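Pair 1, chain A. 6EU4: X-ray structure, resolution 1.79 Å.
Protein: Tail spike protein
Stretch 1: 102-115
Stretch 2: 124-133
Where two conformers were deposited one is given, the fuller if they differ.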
# COMPACT_ATOMS: atom_id res chain seq x y z
N SER A 102 32.11 32.41 -12.70
CA SER A 102 33.09 33.23 -12.00
C SER A 102 32.44 34.21 -11.03
O SER A 102 33.16 34.91 -10.31
CB SER A 102 33.94 34.00 -13.00
OG SER A 102 33.13 34.88 -13.77
N PHE A 103 31.12 34.28 -10.98
CA PHE A 103 30.43 35.26 -10.16
C PHE A 103 29.77 34.58 -8.97
O PHE A 103 29.03 33.60 -9.14
CB PHE A 103 29.37 36.02 -10.96
CG PHE A 103 28.71 37.10 -10.18
CD1 PHE A 103 29.30 38.36 -10.07
CD2 PHE A 103 27.53 36.86 -9.50
CE1 PHE A 103 28.71 39.35 -9.32
CE2 PHE A 103 26.93 37.85 -8.75
CZ PHE A 103 27.53 39.10 -8.66
N ASP A 104 30.03 35.11 -7.77
CA ASP A 104 29.48 34.55 -6.54
C ASP A 104 28.13 35.21 -6.26
O ASP A 104 28.08 36.38 -5.87
CB ASP A 104 30.46 34.80 -5.38
CG ASP A 104 30.05 34.12 -4.09
OD1 ASP A 104 29.01 33.40 -4.05
OD2 ASP A 104 30.78 34.32 -3.09
N SER A 105 27.05 34.45 -6.45
CA SER A 105 25.69 34.91 -6.24
C SER A 105 25.17 34.65 -4.82
O SER A 105 23.98 34.86 -4.57
CB SER A 105 24.75 34.25 -7.25
OG SER A 105 24.93 34.81 -8.55
N ALA A 106 26.04 34.23 -3.90
CA ALA A 106 25.61 33.84 -2.55
C ALA A 106 24.79 34.92 -1.84
O ALA A 106 23.75 34.64 -1.24
CB ALA A 106 26.84 33.51 -1.70
N ILE A 107 25.27 36.15 -1.87
CA ILE A 107 24.64 37.22 -1.09
C ILE A 107 23.28 37.55 -1.72
O ILE A 107 22.28 37.59 -0.99
CB ILE A 107 25.57 38.43 -0.98
CG1 ILE A 107 26.73 38.07 -0.05
CG2 ILE A 107 24.82 39.67 -0.47
CD1 ILE A 107 27.89 39.08 -0.05
N PRO A 108 23.19 37.77 -3.04
CA PRO A 108 21.86 37.99 -3.63
C PRO A 108 20.89 36.86 -3.39
O PRO A 108 19.70 37.11 -3.12
CB PRO A 108 22.16 38.14 -5.13
CG PRO A 108 23.56 38.49 -5.23
CD PRO A 108 24.27 37.98 -4.02
N ILE A 109 21.33 35.60 -3.52
CA ILE A 109 20.44 34.47 -3.27
C ILE A 109 19.91 34.55 -1.86
O ILE A 109 18.70 34.40 -1.60
CB ILE A 109 21.16 33.13 -3.50
CG1 ILE A 109 21.44 32.88 -4.99
CG2 ILE A 109 20.33 31.94 -2.92
CD1 ILE A 109 22.53 31.87 -5.19
N GLN A 110 20.81 34.79 -0.91
CA GLN A 110 20.39 34.79 0.49
C GLN A 110 19.35 35.87 0.74
O GLN A 110 18.36 35.64 1.45
CB GLN A 110 21.61 34.98 1.39
CG GLN A 110 21.31 34.72 2.85
CD GLN A 110 20.78 33.32 3.07
OE1 GLN A 110 21.52 32.33 2.97
NE2 GLN A 110 19.47 33.21 3.29
N LYS A 111 19.54 37.06 0.15
CA LYS A 111 18.58 38.14 0.33
C LYS A 111 17.18 37.74 -0.15
O LYS A 111 16.19 38.05 0.52
CB LYS A 111 19.05 39.39 -0.41
CG LYS A 111 20.20 40.10 0.29
CD LYS A 111 20.72 41.24 -0.54
CE LYS A 111 21.88 41.92 0.18
NZ LYS A 111 22.47 43.00 -0.64
N VAL A 112 17.08 37.07 -1.30
CA VAL A 112 15.73 36.78 -1.78
C VAL A 112 15.12 35.63 -0.99
O VAL A 112 13.90 35.59 -0.80
CB VAL A 112 15.67 36.51 -3.30
CG1 VAL A 112 16.17 37.73 -4.09
CG2 VAL A 112 16.41 35.26 -3.69
N LEU A 113 15.94 34.70 -0.50
CA LEU A 113 15.39 33.57 0.26
C LEU A 113 14.73 34.00 1.57
O LEU A 113 13.85 33.29 2.07
CB LEU A 113 16.48 32.54 0.56
CG LEU A 113 17.01 31.79 -0.66
CD1 LEU A 113 18.01 30.73 -0.24
CD2 LEU A 113 15.88 31.17 -1.47
N ILE A 114 15.13 35.13 2.14
CA ILE A 114 14.53 35.60 3.39
C ILE A 114 13.67 36.84 3.17
O ILE A 114 13.33 37.52 4.14
CB ILE A 114 15.59 35.83 4.47
CG1 ILE A 114 16.58 36.92 4.04
CG2 ILE A 114 16.28 34.53 4.76
CD1 ILE A 114 17.53 37.36 5.16
N SER A 115 13.30 37.14 1.93
CA SER A 115 12.54 38.34 1.60
C SER A 115 11.04 38.20 1.87
O SER A 115 10.33 39.21 1.90
CB SER A 115 12.70 38.68 0.12
OG SER A 115 12.09 37.66 -0.66
N LEU A 124 21.44 28.57 -13.47
CA LEU A 124 22.38 28.11 -12.45
C LEU A 124 23.04 29.32 -11.80
O LEU A 124 23.53 30.23 -12.48
CB LEU A 124 23.44 27.20 -13.04
CG LEU A 124 22.88 25.92 -13.66
CD1 LEU A 124 23.98 25.19 -14.44
CD2 LEU A 124 22.23 25.04 -12.59
N TYR A 125 23.05 29.31 -10.48
CA TYR A 125 23.70 30.33 -9.69
C TYR A 125 24.83 29.67 -8.91
O TYR A 125 24.64 28.60 -8.34
CB TYR A 125 22.72 30.98 -8.73
CG TYR A 125 21.44 31.45 -9.36
CD1 TYR A 125 21.33 32.73 -9.89
CD2 TYR A 125 20.33 30.62 -9.41
CE1 TYR A 125 20.13 33.17 -10.46
CE2 TYR A 125 19.13 31.05 -9.97
CZ TYR A 125 19.03 32.31 -10.49
OH TYR A 125 17.84 32.70 -11.04
N HIS A 126 26.00 30.31 -8.89
CA HIS A 126 27.17 29.77 -8.20
C HIS A 126 27.33 30.46 -6.85
O HIS A 126 27.10 31.66 -6.72
CB HIS A 126 28.43 29.95 -9.04
CG HIS A 126 28.42 29.07 -10.25
ND1 HIS A 126 27.60 29.31 -11.33
CD2 HIS A 126 29.11 27.94 -10.54
CE1 HIS A 126 27.79 28.37 -12.23
NE2 HIS A 126 28.70 27.52 -11.78
N THR A 127 27.70 29.68 -5.83
CA THR A 127 27.76 30.16 -4.46
C THR A 127 29.04 29.71 -3.79
O THR A 127 29.49 28.58 -3.99
CB THR A 127 26.58 29.64 -3.66
OG1 THR A 127 26.57 28.21 -3.74
CG2 THR A 127 25.29 30.22 -4.19
N SER A 128 29.62 30.58 -2.97
CA SER A 128 30.82 30.24 -2.22
C SER A 128 30.53 29.86 -0.78
O SER A 128 31.45 29.40 -0.08
CB SER A 128 31.80 31.41 -2.23
OG SER A 128 31.34 32.44 -1.37
N VAL A 129 29.30 30.06 -0.32
CA VAL A 129 28.88 29.65 1.02
C VAL A 129 27.52 28.97 0.89
O VAL A 129 26.86 29.07 -0.15
CB VAL A 129 28.82 30.86 1.99
CG1 VAL A 129 30.22 31.42 2.25
CG2 VAL A 129 27.91 31.94 1.44
N PRO A 130 27.09 28.26 1.93
CA PRO A 130 25.72 27.74 1.91
C PRO A 130 24.73 28.90 1.92
O PRO A 130 25.03 30.00 2.38
CB PRO A 130 25.62 26.92 3.21
CG PRO A 130 27.05 26.77 3.69
CD PRO A 130 27.75 27.99 3.22
N VAL A 131 23.52 28.62 1.43
CA VAL A 131 22.40 29.55 1.55
C VAL A 131 21.32 28.86 2.36
O VAL A 131 21.16 27.64 2.28
CB VAL A 131 21.86 30.00 0.17
CG1 VAL A 131 22.97 30.79 -0.57
CG2 VAL A 131 21.38 28.82 -0.68
N TYR A 132 20.64 29.63 3.20
CA TYR A 132 19.66 29.06 4.11
C TYR A 132 18.27 29.62 3.83
O TYR A 132 18.09 30.69 3.24
CB TYR A 132 20.06 29.31 5.57
CG TYR A 132 19.99 30.76 6.01
CD1 TYR A 132 18.79 31.31 6.46
CD2 TYR A 132 21.11 31.57 5.98
CE1 TYR A 132 18.73 32.65 6.85
CE2 TYR A 132 21.05 32.89 6.38
CZ TYR A 132 19.86 33.41 6.82
OH TYR A 132 19.78 34.72 7.20
N TYR A 133 17.28 28.84 4.24
CA TYR A 133 15.90 29.29 4.24
C TYR A 133 15.30 28.98 5.60
O TYR A 133 15.79 28.10 6.32
CB TYR A 133 15.11 28.62 3.11
CG TYR A 133 15.05 27.10 3.17
CD1 TYR A 133 16.10 26.31 2.73
CD2 TYR A 133 13.91 26.45 3.64
CE1 TYR A 133 16.03 24.92 2.78
CE2 TYR A 133 13.84 25.05 3.70
CZ TYR A 133 14.90 24.30 3.27
OH TYR A 133 14.84 22.92 3.32
O HOH W 1 26.47 33.10 -9.95
O HOH W 2 24.19 32.51 3.07

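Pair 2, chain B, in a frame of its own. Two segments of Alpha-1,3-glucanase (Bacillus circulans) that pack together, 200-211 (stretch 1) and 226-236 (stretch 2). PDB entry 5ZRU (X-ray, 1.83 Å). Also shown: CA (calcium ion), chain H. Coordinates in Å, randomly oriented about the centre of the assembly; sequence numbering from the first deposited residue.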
# COMPACT_ATOMS: atom_id res chain seq x y z
N GLN B 200 19.11 -14.02 17.88
CA GLN B 200 19.37 -15.37 17.41
C GLN B 200 18.18 -15.90 16.61
O GLN B 200 17.03 -15.53 16.86
CB GLN B 200 19.65 -16.33 18.57
CG GLN B 200 20.63 -15.81 19.60
CD GLN B 200 22.01 -15.65 19.04
OE1 GLN B 200 22.71 -16.64 18.82
NE2 GLN B 200 22.40 -14.41 18.79
N ASP B 201 18.47 -16.79 15.67
CA ASP B 201 17.46 -17.27 14.74
C ASP B 201 16.43 -18.16 15.44
O ASP B 201 16.79 -19.07 16.19
CB ASP B 201 18.13 -18.02 13.60
CG ASP B 201 17.21 -18.18 12.40
OD1 ASP B 201 16.19 -18.87 12.52
OD2 ASP B 201 17.52 -17.61 11.35
N ASP B 202 15.15 -17.92 15.14
CA ASP B 202 14.05 -18.64 15.76
C ASP B 202 13.30 -19.56 14.81
O ASP B 202 12.33 -20.20 15.22
CB ASP B 202 13.06 -17.63 16.38
CG ASP B 202 13.74 -16.72 17.39
OD1 ASP B 202 14.18 -17.24 18.44
OD2 ASP B 202 13.87 -15.50 17.12
N LEU B 203 13.72 -19.65 13.54
CA LEU B 203 12.89 -20.32 12.55
C LEU B 203 12.76 -21.82 12.81
O LEU B 203 11.70 -22.41 12.52
CB LEU B 203 13.43 -20.06 11.14
CG LEU B 203 12.65 -20.70 9.98
CD1 LEU B 203 11.17 -20.30 9.99
CD2 LEU B 203 13.27 -20.33 8.64
N ALA B 204 13.79 -22.46 13.37
CA ALA B 204 13.64 -23.88 13.72
C ALA B 204 12.54 -24.06 14.75
O ALA B 204 11.72 -24.99 14.65
CB ALA B 204 14.96 -24.45 14.22
N ALA B 205 12.49 -23.18 15.75
CA ALA B 205 11.45 -23.26 16.77
C ALA B 205 10.07 -22.96 16.18
O ALA B 205 9.08 -23.60 16.55
CB ALA B 205 11.76 -22.31 17.92
N PHE B 206 9.99 -21.99 15.27
CA PHE B 206 8.71 -21.70 14.61
C PHE B 206 8.21 -22.90 13.83
O PHE B 206 7.01 -23.23 13.89
CB PHE B 206 8.86 -20.50 13.67
CG PHE B 206 8.69 -19.16 14.33
CD1 PHE B 206 9.35 -18.87 15.52
CD2 PHE B 206 7.92 -18.18 13.74
CE1 PHE B 206 9.20 -17.62 16.11
CE2 PHE B 206 7.77 -16.92 14.32
CZ PHE B 206 8.42 -16.65 15.51
N GLU B 207 9.10 -23.56 13.08
CA GLU B 207 8.70 -24.74 12.32
C GLU B 207 8.22 -25.86 13.23
O GLU B 207 7.20 -26.50 12.96
CB GLU B 207 9.87 -25.23 11.45
CG GLU B 207 10.07 -24.37 10.22
CD GLU B 207 11.38 -24.66 9.51
OE1 GLU B 207 12.03 -25.68 9.86
OE2 GLU B 207 11.74 -23.86 8.62
N ALA B 208 8.95 -26.11 14.32
CA ALA B 208 8.53 -27.14 15.27
C ALA B 208 7.20 -26.78 15.90
O ALA B 208 6.35 -27.65 16.11
CB ALA B 208 9.60 -27.32 16.35
N ALA B 209 7.00 -25.49 16.21
CA ALA B 209 5.75 -25.05 16.83
C ALA B 209 4.57 -25.23 15.88
O ALA B 209 3.47 -25.60 16.32
CB ALA B 209 5.88 -23.59 17.27
N VAL B 210 4.77 -24.98 14.58
CA VAL B 210 3.72 -25.23 13.60
C VAL B 210 3.31 -26.70 13.62
O VAL B 210 2.12 -27.03 13.68
CB VAL B 210 4.17 -24.79 12.20
CG1 VAL B 210 3.18 -25.30 11.15
CG2 VAL B 210 4.27 -23.27 12.13
N ASN B 211 4.30 -27.61 13.56
CA ASN B 211 3.98 -29.04 13.57
C ASN B 211 3.22 -29.42 14.83
O ASN B 211 2.26 -30.21 14.77
CB ASN B 211 5.26 -29.87 13.46
CG ASN B 211 5.90 -29.78 12.09
OD1 ASN B 211 5.25 -29.43 11.11
ND2 ASN B 211 7.18 -30.11 12.02
N THR B 226 10.79 -9.53 19.62
CA THR B 226 11.29 -9.64 18.26
C THR B 226 11.88 -11.03 18.05
O THR B 226 12.77 -11.46 18.79
CB THR B 226 12.34 -8.57 17.96
OG1 THR B 226 11.75 -7.28 18.06
CG2 THR B 226 12.90 -8.76 16.54
N PHE B 227 11.39 -11.72 17.02
CA PHE B 227 11.88 -13.02 16.62
C PHE B 227 12.50 -12.92 15.24
O PHE B 227 12.00 -12.19 14.38
CB PHE B 227 10.75 -14.04 16.64
CG PHE B 227 10.15 -14.20 18.00
CD1 PHE B 227 10.65 -15.16 18.87
CD2 PHE B 227 9.14 -13.35 18.43
CE1 PHE B 227 10.11 -15.30 20.14
CE2 PHE B 227 8.60 -13.48 19.69
CZ PHE B 227 9.09 -14.46 20.55
N HIS B 228 13.61 -13.64 15.03
CA HIS B 228 14.41 -13.51 13.82
C HIS B 228 14.32 -14.79 13.01
O HIS B 228 14.59 -15.88 13.53
CB HIS B 228 15.87 -13.18 14.17
CG HIS B 228 16.05 -11.82 14.77
ND1 HIS B 228 15.95 -11.58 16.12
CD2 HIS B 228 16.30 -10.62 14.19
CE1 HIS B 228 16.15 -10.29 16.35
NE2 HIS B 228 16.36 -9.68 15.20
N LEU B 229 13.93 -14.65 11.75
CA LEU B 229 13.74 -15.80 10.87
C LEU B 229 14.67 -15.65 9.67
O LEU B 229 14.49 -14.76 8.84
CB LEU B 229 12.28 -15.90 10.42
CG LEU B 229 11.22 -15.93 11.52
CD1 LEU B 229 9.84 -16.20 10.90
CD2 LEU B 229 11.52 -16.99 12.56
N GLY B 230 15.68 -16.53 9.59
CA GLY B 230 16.72 -16.45 8.59
C GLY B 230 16.40 -17.06 7.24
O GLY B 230 17.29 -17.23 6.41
N ASN B 231 15.14 -17.42 7.00
CA ASN B 231 14.71 -17.80 5.67
C ASN B 231 13.19 -17.67 5.60
O ASN B 231 12.55 -17.20 6.55
CB ASN B 231 15.16 -19.21 5.30
CG ASN B 231 15.53 -19.31 3.83
OD1 ASN B 231 14.66 -19.27 2.93
ND2 ASN B 231 16.84 -19.44 3.57
N MET B 232 12.63 -18.11 4.48
CA MET B 232 11.18 -18.08 4.31
C MET B 232 10.53 -19.01 5.33
O MET B 232 11.02 -20.12 5.59
CB MET B 232 10.80 -18.50 2.89
CG MET B 232 9.29 -18.43 2.56
SD MET B 232 8.89 -19.07 0.93
CE MET B 232 9.85 -17.98 -0.14
N TRP B 233 9.45 -18.55 5.95
CA TRP B 233 8.68 -19.38 6.87
C TRP B 233 7.62 -20.12 6.06
O TRP B 233 6.66 -19.52 5.59
CB TRP B 233 8.05 -18.53 7.97
CG TRP B 233 7.36 -19.34 9.06
CD1 TRP B 233 7.44 -20.69 9.26
CD2 TRP B 233 6.47 -18.84 10.07
NE1 TRP B 233 6.66 -21.06 10.34
CE2 TRP B 233 6.05 -19.94 10.85
CE3 TRP B 233 5.99 -17.56 10.39
CZ2 TRP B 233 5.19 -19.81 11.93
CZ3 TRP B 233 5.13 -17.43 11.46
CH2 TRP B 233 4.73 -18.55 12.22
N LYS B 234 7.81 -21.43 5.88
CA LYS B 234 6.90 -22.25 5.09
C LYS B 234 5.96 -22.98 6.04
O LYS B 234 6.39 -23.82 6.83
CB LYS B 234 7.66 -23.24 4.21
CG LYS B 234 8.55 -22.52 3.21
CD LYS B 234 9.41 -23.48 2.40
CE LYS B 234 10.31 -22.69 1.45
NZ LYS B 234 10.87 -23.55 0.36
N ILE B 235 4.68 -22.66 5.95
CA ILE B 235 3.67 -23.16 6.88
C ILE B 235 2.87 -24.21 6.12
O ILE B 235 1.96 -23.88 5.36
CB ILE B 235 2.80 -22.02 7.41
CG1 ILE B 235 3.69 -21.01 8.16
CG2 ILE B 235 1.69 -22.56 8.32
CD1 ILE B 235 2.93 -19.78 8.70
N GLY B 236 3.24 -25.48 6.33
CA GLY B 236 2.77 -26.57 5.50
C GLY B 236 3.65 -26.73 4.27
O GLY B 236 4.53 -25.92 3.98
CA CA H . 15.63 -15.29 18.84
O HOH W 3 10.25 -22.55 7.02
O HOH W 4 15.24 -12.83 18.34
O HOH W 5 16.74 -17.22 19.91

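Pair 1, from a tail spike protein, and pair 2, from an alpha-1,3-glucanase, share one fold element: a short loop enters a helix that packs on two successive strands. Fourteen central residues superpose with an RMSD of 0.6 Å. In both, the helix crosses the first strand steeply (110° in pair 1, 94° in pair 2) and runs nearly parallel to the second (2° and 6°).

The polar entry is the part that superposes most closely. A:Asp104 matches B:Asp201, and each aspartate ties the helix start to the turn after the first strand. A:Asp104 OD1 accepts from A:Ala106 N (3.1 Å) and from A:Ser128 N (3.1 Å), while OD2 accepts from A:Ser128 OG (2.6 Å). B:Asp201 OD1 caps B:Leu203 N (2.8 Å), and its OD2 takes a weak bond from B:Gly230 N (2.8 Å). B:Gly230, the match of A:Ser128, offers no hydroxyl; an ideal CB there would lie 2.3 Å from B:Asp201 OD2.

At the next position the backbone bond is common to both pairs: A:Ser105 N donates to A:His126 O (2.8 Å), and B:Asp202 N to B:His228 O (2.7 Å). The side chains differ. A:Ser105 OG reaches A:His126 N through water 1, 2.7 Å from OG and 3.0 Å from that N. The longer B:Asp202 accepts directly from B:His228 N through OD2 (2.8 Å), and both its carboxylate oxygens bind the calcium ion.

Inward along the helix, A:Ala106 is small and meets A:Val129 (CB to CG2, 3.7 Å). Its match B:Leu203 reaches B:Leu229 (CB to CD2, 3.9 Å) and B:Trp233 (CD1 to CD1, 3.8 Å). A:Ile109 points toward the strands and touches A:Tyr125, A:Thr127 and A:Val131, with its CD1 3.4 Å from A:Thr127 CG2. B:Phe206 meets the matching B:Phe227, B:Leu229 and B:Trp233: B:Leu229 CD2 sits over its ring face, 3.9 Å from the centroid, and its edge meets the face of B:Trp233.

A:Gln110 clamps the second strand, OE1 accepting from A:Tyr132 N (2.8 Å) and NE2 donating to A:Tyr132 O (2.9 Å). B:Glu207 instead uses water 3, which donates to its OE2 (2.5 Å) and accepts from B:Lys234 N (2.9 Å). At the last matched helical position, A:Leu113 CD1 packs on A:Val131 CG2 (3.9 Å), whereas B:Val210 CG2 meets the edge of the larger B:Trp233 at CZ2 (3.6 Å).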